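Local coordinates for protein DNA polymerase sliding clamp 2 (Thermococcus kodakarensis, PDB 3LX2) that forms a homotrimeric ring through which DNA passes and probably tethers the DNA polymerase and other proteins to DNA during high-speed replication, at residues F29-E34 with Y61-E66; P54-S59 with R235-V240; L128-K133 with F224-L229; I155-T160 with V218-G223. One frame throughout, in Å; residues are numbered along the deposited sequence.

Interaction 1. Residues F29-E34 with Y61-E66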
loop_
_atom_site.group_PDB
_atom_site.type_symbol
_atom_site.label_atom_id
_atom_site.label_comp_id
_atom_site.label_asym_id
_atom_site.label_seq_id
_atom_site.Cartn_x
_atom_site.Cartn_y
_atom_site.Cartn_z
ATOM N N PHE A 29 -19.279 1.039 27.328
ATOM C CA PHE A 29 -18.141 1.043 28.221
ATOM C C PHE A 29 -18.592 1.314 29.636
ATOM O O PHE A 29 -19.086 2.377 29.949
ATOM C CB PHE A 29 -17.123 2.074 27.757
ATOM C CG PHE A 29 -16.073 1.525 26.806
ATOM C CD1 PHE A 29 -16.185 0.248 26.262
ATOM C CD2 PHE A 29 -14.959 2.293 26.458
ATOM C CE1 PHE A 29 -15.236 -0.253 25.397
ATOM C CE2 PHE A 29 -14.011 1.787 25.575
ATOM C CZ PHE A 29 -14.155 0.501 25.056
ATOM N N GLN A 30 -18.441 0.334 30.506
ATOM C CA GLN A 30 -18.654 0.640 31.899
ATOM C C GLN A 30 -17.405 1.302 32.476
ATOM O O GLN A 30 -16.371 0.676 32.667
ATOM C CB GLN A 30 -19.048 -0.579 32.710
ATOM C CG GLN A 30 -19.368 -0.253 34.179
ATOM C CD GLN A 30 -20.719 0.461 34.329
ATOM O OE1 GLN A 30 -21.727 0.068 33.677
ATOM N NE2 GLN A 30 -20.750 1.525 35.171
ATOM N N VAL A 31 -17.545 2.588 32.754
ATOM C CA VAL A 31 -16.472 3.353 33.317
ATOM C C VAL A 31 -16.591 3.397 34.831
ATOM O O VAL A 31 -17.444 4.122 35.363
ATOM C CB VAL A 31 -16.489 4.788 32.794
ATOM C CG1 VAL A 31 -15.234 5.463 33.170
ATOM C CG2 VAL A 31 -16.706 4.816 31.315
ATOM N N ASN A 32 -15.710 2.662 35.514
ATOM C CA ASN A 32 -15.679 2.611 36.977
ATOM C C ASN A 32 -14.461 3.229 37.605
ATOM O O ASN A 32 -13.505 3.601 36.908
ATOM C CB ASN A 32 -15.730 1.177 37.442
ATOM C CG ASN A 32 -16.933 0.504 36.975
ATOM O OD1 ASN A 32 -17.953 1.171 36.743
ATOM N ND2 ASN A 32 -16.852 -0.811 36.769
ATOM N N MET A 33 -14.492 3.305 38.934
ATOM C CA MET A 33 -13.406 3.920 39.680
ATOM C C MET A 33 -12.150 3.122 39.444
ATOM O O MET A 33 -11.108 3.682 39.252
ATOM C CB MET A 33 -13.728 3.942 41.163
ATOM C CG MET A 33 -14.502 5.157 41.607
ATOM S SD MET A 33 -13.289 6.332 42.219
ATOM C CE MET A 33 -12.577 5.339 43.566
ATOM N N GLU A 34 -12.251 1.803 39.425
ATOM C CA GLU A 34 -11.035 1.007 39.335
ATOM C C GLU A 34 -10.652 0.636 37.871
ATOM O O GLU A 34 -9.565 0.066 37.604
ATOM C CB GLU A 34 -11.069 -0.186 40.340
ATOM C CG GLU A 34 -12.138 -1.298 40.104
ATOM C CD GLU A 34 -13.645 -0.888 40.318
ATOM O OE1 GLU A 34 -13.983 0.198 40.885
ATOM O OE2 GLU A 34 -14.508 -1.707 39.900
ATOM N N TYR A 61 -5.956 8.914 35.547
ATOM C CA TYR A 61 -7.199 8.265 35.539
ATOM C C TYR A 61 -7.930 8.976 36.606
ATOM O O TYR A 61 -7.408 9.087 37.706
ATOM C CB TYR A 61 -7.020 6.820 35.944
ATOM C CG TYR A 61 -8.282 6.044 35.711
ATOM C CD1 TYR A 61 -8.511 5.447 34.475
ATOM C CD2 TYR A 61 -9.257 5.903 36.719
ATOM C CE1 TYR A 61 -9.661 4.726 34.233
ATOM C CE2 TYR A 61 -10.408 5.186 36.486
ATOM C CZ TYR A 61 -10.606 4.599 35.231
ATOM O OH TYR A 61 -11.738 3.879 34.926
ATOM N N SER A 62 -9.124 9.457 36.293
ATOM C CA SER A 62 -9.941 10.081 37.304
ATOM C C SER A 62 -11.414 10.116 36.940
ATOM O O SER A 62 -11.803 10.759 35.951
ATOM C CB SER A 62 -9.396 11.482 37.684
ATOM O OG SER A 62 -10.464 12.382 37.876
ATOM N N VAL A 63 -12.206 9.396 37.753
ATOM C CA VAL A 63 -13.665 9.272 37.595
ATOM C C VAL A 63 -14.430 9.679 38.859
ATOM O O VAL A 63 -14.029 9.347 39.988
ATOM C CB VAL A 63 -14.085 7.804 37.290
ATOM C CG1 VAL A 63 -15.619 7.683 37.258
ATOM C CG2 VAL A 63 -13.417 7.280 35.996
ATOM N N GLU A 64 -15.530 10.394 38.672
ATOM C CA GLU A 64 -16.372 10.761 39.805
ATOM C C GLU A 64 -17.485 9.742 39.989
ATOM O O GLU A 64 -17.271 8.691 40.595
ATOM C CB GLU A 64 -16.906 12.161 39.622
ATOM C CG GLU A 64 -15.814 13.044 39.125
ATOM C CD GLU A 64 -15.634 14.246 39.951
ATOM O OE1 GLU A 64 -16.654 14.959 40.153
ATOM O OE2 GLU A 64 -14.473 14.474 40.380
ATOM N N SER A 65 -18.657 10.026 39.452
ATOM C CA SER A 65 -19.676 9.008 39.378
ATOM C C SER A 65 -19.351 7.977 38.283
ATOM O O SER A 65 -19.082 8.340 37.135
ATOM C CB SER A 65 -21.044 9.630 39.127
ATOM O OG SER A 65 -21.719 9.838 40.365
ATOM N N GLU A 66 -19.402 6.704 38.665
ATOM C CA GLU A 66 -19.321 5.596 37.765
ATOM C C GLU A 66 -20.541 5.518 36.901
ATOM O O GLU A 66 -21.654 5.621 37.395
ATOM C CB GLU A 66 -19.265 4.301 38.573
ATOM C CG GLU A 66 -18.454 4.410 39.865
ATOM C CD GLU A 66 -18.045 3.064 40.415
ATOM O OE1 GLU A 66 -18.965 2.254 40.733
ATOM O OE2 GLU A 66 -16.806 2.832 40.547
#
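The Tyr61 ring meets residues 29-34 at its edge, where Asn32 O lies in the ring plane. Tyr61 OH donates a hydrogen bond to Asn32 O at 2.7 Å. The hydroxyl sits nearly along the C=O axis, with 163° at the oxygen. Tyr61 CG is anti to the backbone N (chi1 -170°), and this brings the ring across to the turn. Met33 O approaches the same ring obliquely, 3.2 Å from Tyr61 CE2. A second flat group is the Glu66 carboxylate. It is reached from above its plane by Met33 N, which donates to Glu66 OE2 at 2.9 Å. That bond is fairly straight, 161° at the hydrogen. On the Gln30 amide, NE2 donates within the amide plane to Asn32 OD1 at 3.2 Å, which steadies the Asn32 side chain. Glu34 OE1 comes to 3.9 Å from Glu66 OE2. This pair of like charges could raise the pKa of one of them, and the Met33 N-H may offset part of the repulsion at Glu66. An apolar contact lies beside the polar ones: Val31 CG1 and Val63 CG2 meet obliquely at 3.8 Å. Glu66 CA also lies 3.4 Å from Val31 O, a bent CA-H...O contact. The arrangement joins the end of strand 26-31 and the turn after it to strand 60-63 and the connection that leads to strand 67-72. Strand 60-63 is the outer strand of one N-terminal sheet, next to strand 3-7. Val31 and Val63 both pack on Phe3 of that strand, while strand 26-31 pairs with strand 67-72 in the large sheet.

Interaction 2. Residues P54-S59 with R235-V240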
loop_
_atom_site.group_PDB
_atom_site.type_symbol
_atom_site.label_atom_id
_atom_site.label_comp_id
_atom_site.label_asym_id
_atom_site.label_seq_id
_atom_site.Cartn_x
_atom_site.Cartn_y
_atom_site.Cartn_z
ATOM N N PRO A 54 -7.914 -1.863 33.833
ATOM C CA PRO A 54 -7.775 -1.282 35.187
ATOM C C PRO A 54 -7.098 0.089 35.127
ATOM O O PRO A 54 -6.227 0.313 34.297
ATOM C CB PRO A 54 -6.863 -2.283 35.921
ATOM C CG PRO A 54 -6.870 -3.522 35.090
ATOM C CD PRO A 54 -7.077 -3.065 33.659
ATOM N N GLU A 55 -7.473 0.985 36.020
ATOM C CA GLU A 55 -6.922 2.343 36.040
ATOM C C GLU A 55 -5.430 2.428 35.980
ATOM O O GLU A 55 -4.907 3.355 35.370
ATOM C CB GLU A 55 -7.363 3.062 37.281
ATOM C CG GLU A 55 -6.751 2.479 38.534
ATOM C CD GLU A 55 -7.187 3.211 39.755
ATOM O OE1 GLU A 55 -7.332 4.448 39.711
ATOM O OE2 GLU A 55 -7.411 2.534 40.767
ATOM N N MET A 56 -4.716 1.482 36.590
ATOM C CA MET A 56 -3.227 1.550 36.544
ATOM C C MET A 56 -2.605 1.630 35.108
ATOM O O MET A 56 -1.446 2.040 34.946
ATOM C CB MET A 56 -2.567 0.414 37.351
ATOM C CG MET A 56 -2.448 -0.901 36.611
ATOM S SD MET A 56 -1.455 -2.157 37.519
ATOM C CE MET A 56 -2.629 -2.309 38.900
ATOM N N LEU A 57 -3.379 1.236 34.083
ATOM C CA LEU A 57 -2.910 1.257 32.683
ATOM C C LEU A 57 -2.794 2.658 32.100
ATOM O O LEU A 57 -2.095 2.886 31.107
ATOM C CB LEU A 57 -3.872 0.409 31.819
ATOM C CG LEU A 57 -3.591 -1.086 31.786
ATOM C CD1 LEU A 57 -4.726 -1.738 31.086
ATOM C CD2 LEU A 57 -2.316 -1.258 31.000
ATOM N N PHE A 58 -3.458 3.597 32.744
ATOM C CA PHE A 58 -3.658 4.946 32.214
ATOM C C PHE A 58 -2.712 5.983 32.847
ATOM O O PHE A 58 -2.559 5.938 34.047
ATOM C CB PHE A 58 -5.147 5.323 32.432
ATOM C CG PHE A 58 -6.102 4.417 31.692
ATOM C CD1 PHE A 58 -6.496 4.716 30.388
ATOM C CD2 PHE A 58 -6.562 3.223 32.267
ATOM C CE1 PHE A 58 -7.393 3.842 29.671
ATOM C CE2 PHE A 58 -7.448 2.344 31.561
ATOM C CZ PHE A 58 -7.849 2.657 30.254
ATOM N N SER A 59 -2.086 6.894 32.075
ATOM C CA SER A 59 -1.267 7.960 32.692
ATOM C C SER A 59 -2.002 8.787 33.751
ATOM O O SER A 59 -1.438 9.075 34.796
ATOM C CB SER A 59 -0.718 8.942 31.687
ATOM O OG SER A 59 -0.420 8.325 30.481
ATOM N N ARG A 235 -0.586 -4.820 28.332
ATOM C CA ARG A 235 0.478 -4.339 29.218
ATOM C C ARG A 235 0.493 -4.982 30.586
ATOM O O ARG A 235 0.620 -4.279 31.597
ATOM C CB ARG A 235 0.407 -2.822 29.404
ATOM C CG ARG A 235 0.755 -1.997 28.180
ATOM C CD ARG A 235 0.555 -0.553 28.532
ATOM N NE ARG A 235 0.648 0.333 27.386
ATOM C CZ ARG A 235 0.631 1.657 27.485
ATOM N NH1 ARG A 235 0.508 2.232 28.681
ATOM N NH2 ARG A 235 0.723 2.398 26.387
ATOM N N ASP A 236 0.364 -6.305 30.630
ATOM C CA ASP A 236 0.491 -7.028 31.902
ATOM C C ASP A 236 -0.355 -6.356 32.965
ATOM O O ASP A 236 0.184 -5.767 33.930
ATOM C CB ASP A 236 1.969 -7.080 32.364
ATOM C CG ASP A 236 2.561 -8.512 32.354
ATOM O OD1 ASP A 236 2.550 -9.174 31.277
ATOM O OD2 ASP A 236 3.065 -8.966 33.425
ATOM N N ALA A 237 -1.673 -6.426 32.753
ATOM C CA ALA A 237 -2.699 -5.820 33.625
ATOM C C ALA A 237 -4.070 -5.862 32.970
ATOM O O ALA A 237 -4.999 -6.416 33.513
ATOM C CB ALA A 237 -2.341 -4.382 34.032
ATOM N N GLY A 238 -4.215 -5.265 31.802
ATOM C CA GLY A 238 -5.477 -5.446 31.047
ATOM C C GLY A 238 -5.724 -6.890 30.607
ATOM O O GLY A 238 -4.778 -7.639 30.406
ATOM N N GLU A 239 -6.985 -7.268 30.457
ATOM C CA GLU A 239 -7.371 -8.535 29.824
ATOM C C GLU A 239 -8.248 -8.210 28.661
ATOM O O GLU A 239 -9.006 -7.300 28.723
ATOM C CB GLU A 239 -8.242 -9.334 30.774
ATOM C CG GLU A 239 -7.528 -10.089 31.897
ATOM C CD GLU A 239 -8.455 -11.094 32.602
ATOM O OE1 GLU A 239 -9.690 -11.126 32.283
ATOM O OE2 GLU A 239 -7.934 -11.847 33.464
ATOM N N VAL A 240 -8.155 -8.997 27.601
ATOM C CA VAL A 240 -9.145 -9.016 26.516
ATOM C C VAL A 240 -9.393 -10.456 26.090
ATOM O O VAL A 240 -8.475 -11.170 25.691
ATOM C CB VAL A 240 -8.733 -8.207 25.264
ATOM C CG1 VAL A 240 -9.881 -8.177 24.273
ATOM C CG2 VAL A 240 -8.371 -6.825 25.623
#
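A classic beta bulge shapes one side of this contact. Ala237 and Gly238 both face Val234 where the chain turns from strand 228-234 into strand 238-244. The other side is the short 3-10 turn 55-57 after strand 47-54. It is closed by the backbone bond from Leu57 N to Pro54 O at 3.0 Å. Strands 47-54 and 238-244 are neighbours, so the contact lies where the N- and C-terminal halves of the subunit share one sheet. The tight part is Leu57, which is buried. Its two methyls part, CD1 to Gly238 and CD2 to Arg235. Leu57 CD1 lies over the Gly238 backbone, 3.6 Å from Gly238 N. Pro54 adds its ring, with CD 3.9 Å from Gly238 CA. No hydrogen bond crosses between the segments. The looser side is exposed. There Met56 SD only brushes Ala237 CB at 4.2 Å. Arg235 spans both parts. Its extended chain carries the guanidinium away from this contact, to salt bridges with Glu12 and Asp8. Its base is tightly packed: Arg235 CB is 3.5 Å from Leu57 CD2.

Interaction 3. Residues L128-K133 with F224-L229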
loop_
_atom_site.group_PDB
_atom_site.type_symbol
_atom_site.label_atom_id
_atom_site.label_comp_id
_atom_site.label_asym_id
_atom_site.label_seq_id
_atom_site.Cartn_x
_atom_site.Cartn_y
_atom_site.Cartn_z
ATOM N N LEU A 128 -16.936 -23.310 32.049
ATOM C CA LEU A 128 -16.686 -24.081 30.823
ATOM C C LEU A 128 -15.549 -25.076 30.888
ATOM O O LEU A 128 -14.390 -24.692 31.065
ATOM C CB LEU A 128 -16.513 -23.168 29.627
ATOM C CG LEU A 128 -17.838 -22.651 29.095
ATOM C CD1 LEU A 128 -17.518 -21.596 28.090
ATOM C CD2 LEU A 128 -18.719 -23.760 28.504
ATOM N N PRO A 129 -15.893 -26.365 30.730
ATOM C CA PRO A 129 -14.984 -27.480 30.906
ATOM C C PRO A 129 -13.915 -27.510 29.832
ATOM O O PRO A 129 -13.937 -28.386 28.971
ATOM C CB PRO A 129 -15.909 -28.702 30.770
ATOM C CG PRO A 129 -17.029 -28.241 29.943
ATOM C CD PRO A 129 -17.256 -26.825 30.392
ATOM N N TRP A 130 -12.982 -26.575 29.876
ATOM C CA TRP A 130 -11.896 -26.576 28.910
ATOM C C TRP A 130 -10.934 -27.682 29.257
ATOM O O TRP A 130 -10.478 -27.785 30.383
ATOM C CB TRP A 130 -11.144 -25.238 28.879
ATOM C CG TRP A 130 -11.899 -24.082 28.273
ATOM C CD1 TRP A 130 -12.473 -24.016 27.023
ATOM C CD2 TRP A 130 -12.145 -22.820 28.887
ATOM N NE1 TRP A 130 -13.067 -22.787 26.834
ATOM C CE2 TRP A 130 -12.885 -22.037 27.964
ATOM C CE3 TRP A 130 -11.813 -22.269 30.126
ATOM C CZ2 TRP A 130 -13.290 -20.738 28.245
ATOM C CZ3 TRP A 130 -12.211 -20.971 30.401
ATOM C CH2 TRP A 130 -12.942 -20.221 29.464
ATOM N N THR A 131 -10.618 -28.515 28.285
ATOM C CA THR A 131 -9.628 -29.563 28.497
ATOM C C THR A 131 -8.240 -29.146 28.024
ATOM O O THR A 131 -7.248 -29.556 28.613
ATOM C CB THR A 131 -10.103 -30.964 27.937
ATOM O OG1 THR A 131 -10.386 -30.901 26.528
ATOM C CG2 THR A 131 -11.394 -31.401 28.673
ATOM N N VAL A 132 -8.141 -28.309 26.994
ATOM C CA VAL A 132 -6.816 -27.836 26.559
ATOM C C VAL A 132 -6.545 -26.417 27.029
ATOM O O VAL A 132 -7.479 -25.638 27.203
ATOM C CB VAL A 132 -6.666 -27.876 25.015
ATOM C CG1 VAL A 132 -5.287 -27.404 24.584
ATOM C CG2 VAL A 132 -6.908 -29.274 24.493
ATOM N N LYS A 133 -5.279 -26.072 27.212
ATOM C CA LYS A 133 -4.883 -24.687 27.391
ATOM C C LYS A 133 -3.487 -24.528 26.849
ATOM O O LYS A 133 -2.614 -25.340 27.165
ATOM C CB LYS A 133 -4.908 -24.220 28.851
ATOM C CG LYS A 133 -3.977 -23.010 29.043
ATOM C CD LYS A 133 -3.888 -22.447 30.449
ATOM C CE LYS A 133 -3.515 -20.939 30.417
ATOM N NZ LYS A 133 -3.016 -20.428 31.742
ATOM N N PHE A 224 -14.158 -30.332 23.106
ATOM C CA PHE A 224 -15.059 -30.804 22.050
ATOM C C PHE A 224 -16.328 -29.975 21.953
ATOM O O PHE A 224 -17.099 -29.906 22.919
ATOM C CB PHE A 224 -15.474 -32.281 22.182
ATOM C CG PHE A 224 -16.581 -32.669 21.211
ATOM C CD1 PHE A 224 -16.321 -32.768 19.831
ATOM C CD2 PHE A 224 -17.896 -32.868 21.656
ATOM C CE1 PHE A 224 -17.354 -33.086 18.903
ATOM C CE2 PHE A 224 -18.938 -33.202 20.732
ATOM C CZ PHE A 224 -18.661 -33.299 19.359
ATOM N N ASP A 225 -16.571 -29.402 20.771
ATOM C CA ASP A 225 -17.813 -28.669 20.498
ATOM C C ASP A 225 -18.212 -27.721 21.649
ATOM O O ASP A 225 -19.395 -27.628 22.035
ATOM C CB ASP A 225 -18.955 -29.637 20.113
ATOM C CG ASP A 225 -20.096 -28.938 19.362
ATOM O OD1 ASP A 225 -20.176 -29.095 18.113
ATOM O OD2 ASP A 225 -20.902 -28.218 20.022
ATOM N N ILE A 226 -17.200 -27.016 22.173
ATOM C CA ILE A 226 -17.351 -26.023 23.263
ATOM C C ILE A 226 -16.665 -24.664 22.902
ATOM O O ILE A 226 -15.702 -24.644 22.123
ATOM C CB ILE A 226 -16.943 -26.676 24.628
ATOM C CG1 ILE A 226 -18.199 -27.257 25.297
ATOM C CG2 ILE A 226 -16.205 -25.731 25.578
ATOM C CD1 ILE A 226 -18.776 -28.561 24.657
ATOM N N PRO A 227 -17.201 -23.524 23.395
ATOM C CA PRO A 227 -16.645 -22.233 22.949
ATOM C C PRO A 227 -15.116 -22.172 23.040
ATOM O O PRO A 227 -14.541 -22.743 23.962
ATOM C CB PRO A 227 -17.282 -21.236 23.900
ATOM C CG PRO A 227 -18.556 -21.881 24.370
ATOM C CD PRO A 227 -18.474 -23.359 24.127
ATOM N N LEU A 228 -14.452 -21.552 22.067
ATOM C CA LEU A 228 -12.988 -21.345 22.154
ATOM C C LEU A 228 -12.684 -20.049 22.913
ATOM O O LEU A 228 -13.331 -19.042 22.667
ATOM C CB LEU A 228 -12.384 -21.231 20.754
ATOM C CG LEU A 228 -10.992 -20.576 20.577
ATOM C CD1 LEU A 228 -9.872 -21.535 20.975
ATOM C CD2 LEU A 228 -10.760 -20.092 19.127
ATOM N N LEU A 229 -11.680 -20.065 23.794
ATOM C CA LEU A 229 -11.156 -18.798 24.393
ATOM C C LEU A 229 -9.863 -18.330 23.732
ATOM O O LEU A 229 -8.948 -19.112 23.531
ATOM C CB LEU A 229 -10.963 -18.871 25.910
ATOM C CG LEU A 229 -10.211 -17.659 26.543
ATOM C CD1 LEU A 229 -11.046 -16.331 26.549
ATOM C CD2 LEU A 229 -9.594 -17.927 27.959
#
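Trp130 NE1 is gripped by one hydrogen bond, which it donates to Pro227 O at 3.2 Å. The bond is reasonably straight, 156° at the hydrogen. Pro227 O lies in the indole plane, at the ring edge, while the N-H comes to the oxygen from 27° above the carbonyl plane. This bond helps to set the rotation of the indole. One indole face carries Leu128 O, 3.4 Å above the plane and toward the rim. The same oxygen accepts a bond from Trp130 N across the inverse gamma turn centred on Pro129, so the chain folds back over its own side chain. The far end of the indole reaches strand 228-234, two strands away from 132-137 in the sheet, with Trp130 CZ2 3.8 Å from Leu229 CB. Leu128 completes the apolar part. Its CD1 meets Pro227 CG at 3.9 Å, crossing it at about a right angle, and its CD2 lies 4.3 Å from Ile226 CG2. Residues 128-131 end the link between the two halves of the subunit. In PCNA relatives this linker and the C-terminal tail border the site for partner-protein peptides, and the same may hold here. Pro227 touches Pro246 near the C-terminal end. Trp130 also touches Arg221 and Leu243. Strand 217-222 runs between strands 132-137 and 228-234, and a classic beta bulge sets Thr131 and Val132 against Phe222.

Interaction 4. Residues I155-T160 with V218-G223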
loop_
_atom_site.group_PDB
_atom_site.type_symbol
_atom_site.label_atom_id
_atom_site.label_comp_id
_atom_site.label_asym_id
_atom_site.label_seq_id
_atom_site.Cartn_x
_atom_site.Cartn_y
_atom_site.Cartn_z
ATOM N N ILE A 155 -11.898 -23.860 10.922
ATOM C CA ILE A 155 -10.591 -24.319 11.339
ATOM C C ILE A 155 -10.722 -25.206 12.551
ATOM O O ILE A 155 -11.478 -24.902 13.481
ATOM C CB ILE A 155 -9.531 -23.140 11.563
ATOM C CG1 ILE A 155 -8.148 -23.698 11.900
ATOM C CG2 ILE A 155 -9.973 -22.149 12.621
ATOM C CD1 ILE A 155 -6.988 -22.689 11.817
ATOM N N TYR A 156 -9.971 -26.301 12.524
ATOM C CA TYR A 156 -9.952 -27.273 13.604
ATOM C C TYR A 156 -8.821 -26.971 14.529
ATOM O O TYR A 156 -7.687 -26.756 14.089
ATOM C CB TYR A 156 -9.831 -28.714 13.074
ATOM C CG TYR A 156 -11.129 -29.250 12.530
ATOM C CD1 TYR A 156 -12.042 -29.871 13.383
ATOM C CD2 TYR A 156 -11.474 -29.105 11.188
ATOM C CE1 TYR A 156 -13.261 -30.356 12.921
ATOM C CE2 TYR A 156 -12.688 -29.597 10.703
ATOM C CZ TYR A 156 -13.581 -30.219 11.594
ATOM O OH TYR A 156 -14.808 -30.715 11.183
ATOM N N PHE A 157 -9.161 -26.956 15.814
ATOM C CA PHE A 157 -8.212 -26.817 16.909
ATOM C C PHE A 157 -8.159 -28.205 17.502
ATOM O O PHE A 157 -9.191 -28.742 17.902
ATOM C CB PHE A 157 -8.736 -25.802 17.951
ATOM C CG PHE A 157 -8.359 -24.373 17.664
ATOM C CD1 PHE A 157 -7.690 -23.609 18.628
ATOM C CD2 PHE A 157 -8.657 -23.794 16.447
ATOM C CE1 PHE A 157 -7.312 -22.302 18.383
ATOM C CE2 PHE A 157 -8.279 -22.478 16.172
ATOM C CZ PHE A 157 -7.609 -21.719 17.137
ATOM N N MET A 158 -6.966 -28.782 17.572
ATOM C CA MET A 158 -6.776 -30.104 18.189
ATOM C C MET A 158 -5.526 -30.166 19.061
ATOM O O MET A 158 -4.488 -29.563 18.741
ATOM C CB MET A 158 -6.621 -31.211 17.142
ATOM C CG MET A 158 -7.585 -31.183 15.940
ATOM S SD MET A 158 -7.099 -32.480 14.746
ATOM C CE MET A 158 -7.086 -33.927 15.836
ATOM N N ALA A 159 -5.620 -30.946 20.134
ATOM C CA ALA A 159 -4.464 -31.211 20.961
ATOM C C ALA A 159 -4.353 -32.639 21.514
ATOM O O ALA A 159 -5.342 -33.297 21.849
ATOM C CB ALA A 159 -4.366 -30.184 22.098
ATOM N N THR A 160 -3.111 -33.100 21.557
ATOM C CA THR A 160 -2.671 -34.125 22.502
ATOM C C THR A 160 -1.799 -33.321 23.500
ATOM O O THR A 160 -1.752 -32.073 23.384
ATOM C CB THR A 160 -1.836 -35.188 21.787
ATOM O OG1 THR A 160 -0.536 -34.646 21.466
ATOM C CG2 THR A 160 -2.560 -35.650 20.502
ATOM N N VAL A 218 -0.714 -14.972 23.234
ATOM C CA VAL A 218 -2.120 -15.208 23.206
ATOM C C VAL A 218 -2.356 -16.491 23.949
ATOM O O VAL A 218 -1.731 -17.492 23.668
ATOM C CB VAL A 218 -2.644 -15.478 21.777
ATOM C CG1 VAL A 218 -4.173 -15.848 21.810
ATOM C CG2 VAL A 218 -2.302 -14.314 20.811
ATOM N N ILE A 219 -3.332 -16.455 24.841
ATOM C CA ILE A 219 -3.771 -17.599 25.611
ATOM C C ILE A 219 -4.977 -18.256 24.923
ATOM O O ILE A 219 -5.910 -17.583 24.530
ATOM C CB ILE A 219 -4.152 -17.126 27.052
ATOM C CG1 ILE A 219 -2.888 -16.607 27.768
ATOM C CG2 ILE A 219 -4.959 -18.212 27.824
ATOM C CD1 ILE A 219 -3.099 -16.090 29.222
ATOM N N ILE A 220 -4.944 -19.581 24.827
ATOM C CA ILE A 220 -5.978 -20.365 24.154
ATOM C C ILE A 220 -6.539 -21.407 25.096
ATOM O O ILE A 220 -5.785 -21.987 25.840
ATOM C CB ILE A 220 -5.390 -21.113 22.981
ATOM C CG1 ILE A 220 -4.952 -20.154 21.900
ATOM C CG2 ILE A 220 -6.414 -22.083 22.391
ATOM C CD1 ILE A 220 -4.014 -20.837 20.922
ATOM N N ARG A 221 -7.851 -21.640 25.076
ATOM C CA ARG A 221 -8.470 -22.750 25.846
ATOM C C ARG A 221 -9.587 -23.340 25.007
ATOM O O ARG A 221 -10.290 -22.571 24.334
ATOM C CB ARG A 221 -9.027 -22.256 27.182
ATOM C CG ARG A 221 -7.984 -21.809 28.212
ATOM C CD ARG A 221 -8.644 -21.352 29.535
ATOM N NE ARG A 221 -7.732 -21.447 30.690
ATOM C CZ ARG A 221 -7.152 -20.409 31.318
ATOM N NH1 ARG A 221 -7.378 -19.143 30.923
ATOM N NH2 ARG A 221 -6.348 -20.640 32.362
ATOM N N PHE A 222 -9.729 -24.678 24.980
ATOM C CA PHE A 222 -10.836 -25.331 24.202
ATOM C C PHE A 222 -11.282 -26.739 24.634
ATOM O O PHE A 222 -10.875 -27.220 25.685
ATOM C CB PHE A 222 -10.638 -25.229 22.680
ATOM C CG PHE A 222 -9.401 -25.884 22.172
ATOM C CD1 PHE A 222 -8.181 -25.235 22.243
ATOM C CD2 PHE A 222 -9.459 -27.143 21.587
ATOM C CE1 PHE A 222 -7.001 -25.839 21.751
ATOM C CE2 PHE A 222 -8.293 -27.759 21.094
ATOM C CZ PHE A 222 -7.067 -27.104 21.179
ATOM N N GLY A 223 -12.153 -27.377 23.846
ATOM C CA GLY A 223 -12.568 -28.761 24.085
ATOM C C GLY A 223 -13.434 -29.215 22.928
ATOM O O GLY A 223 -13.453 -28.550 21.868
#
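Phe157 begins its contact at CB, which sits over one face of the Phe222 ring in a CH-pi contact. Phe157 CB is 3.8 Å from the Phe222 ring centroid and 14° off the ring normal. Further out, Phe157 CD1 meets the same ring at 3.9 Å from Phe222 CE1. The two aromatics form a T-shaped pair, the edge of Phe157 toward the face of Phe222, with planes at 87°. Farther along the same edge, Phe157 CE1 touches Ile220 CG2 at 4.1 Å, near the plane of its own ring. Phe222 holds its CG in the crowded position between the backbone N and the carbonyl carbon. That places its ring against the 155-160 backbone, with Phe222 CE2 3.5 Å from Phe157 O. Ala159 CB adds a looser contact, 4.2 Å from Phe222 CZ. The contact is buried, and no hydrogen bond crosses it. It packs the four-strand sheet of the C-terminal domain on the large sheet that both domains share. Strand 155-159 crosses strand 218-222 at -88°, their axes 8.9 Å apart. Around it, Phe157 also meets Phe166 edge-to-face, Leu228 of strand 228-234 and Leu205 of helix 202-209. Ile220 also packs on Leu141 of helix 138-151.

From the N terminus, interaction 1 closes first, bringing residues 61-66 back to 29-34 and tying the five-strand N-terminal sheet to the large sheet. Interaction 2 opens inside that loop, at 54-59, and closes only at 235-240, so the two cross. They also touch, through a probable backbone hydrogen bond between Glu34 and Glu55. Interaction 2 spans the two halves of the subunit. Within its long loop lies interaction 3, which opens at 128-133 and closes at 224-229. It ties the end of the interdomain linker to the turn into strand 228-234. Interaction 4 is nested inside interaction 3, their centres about 8 Å apart. It joins the four-strand sheet to the large sheet, which all four interactions reach.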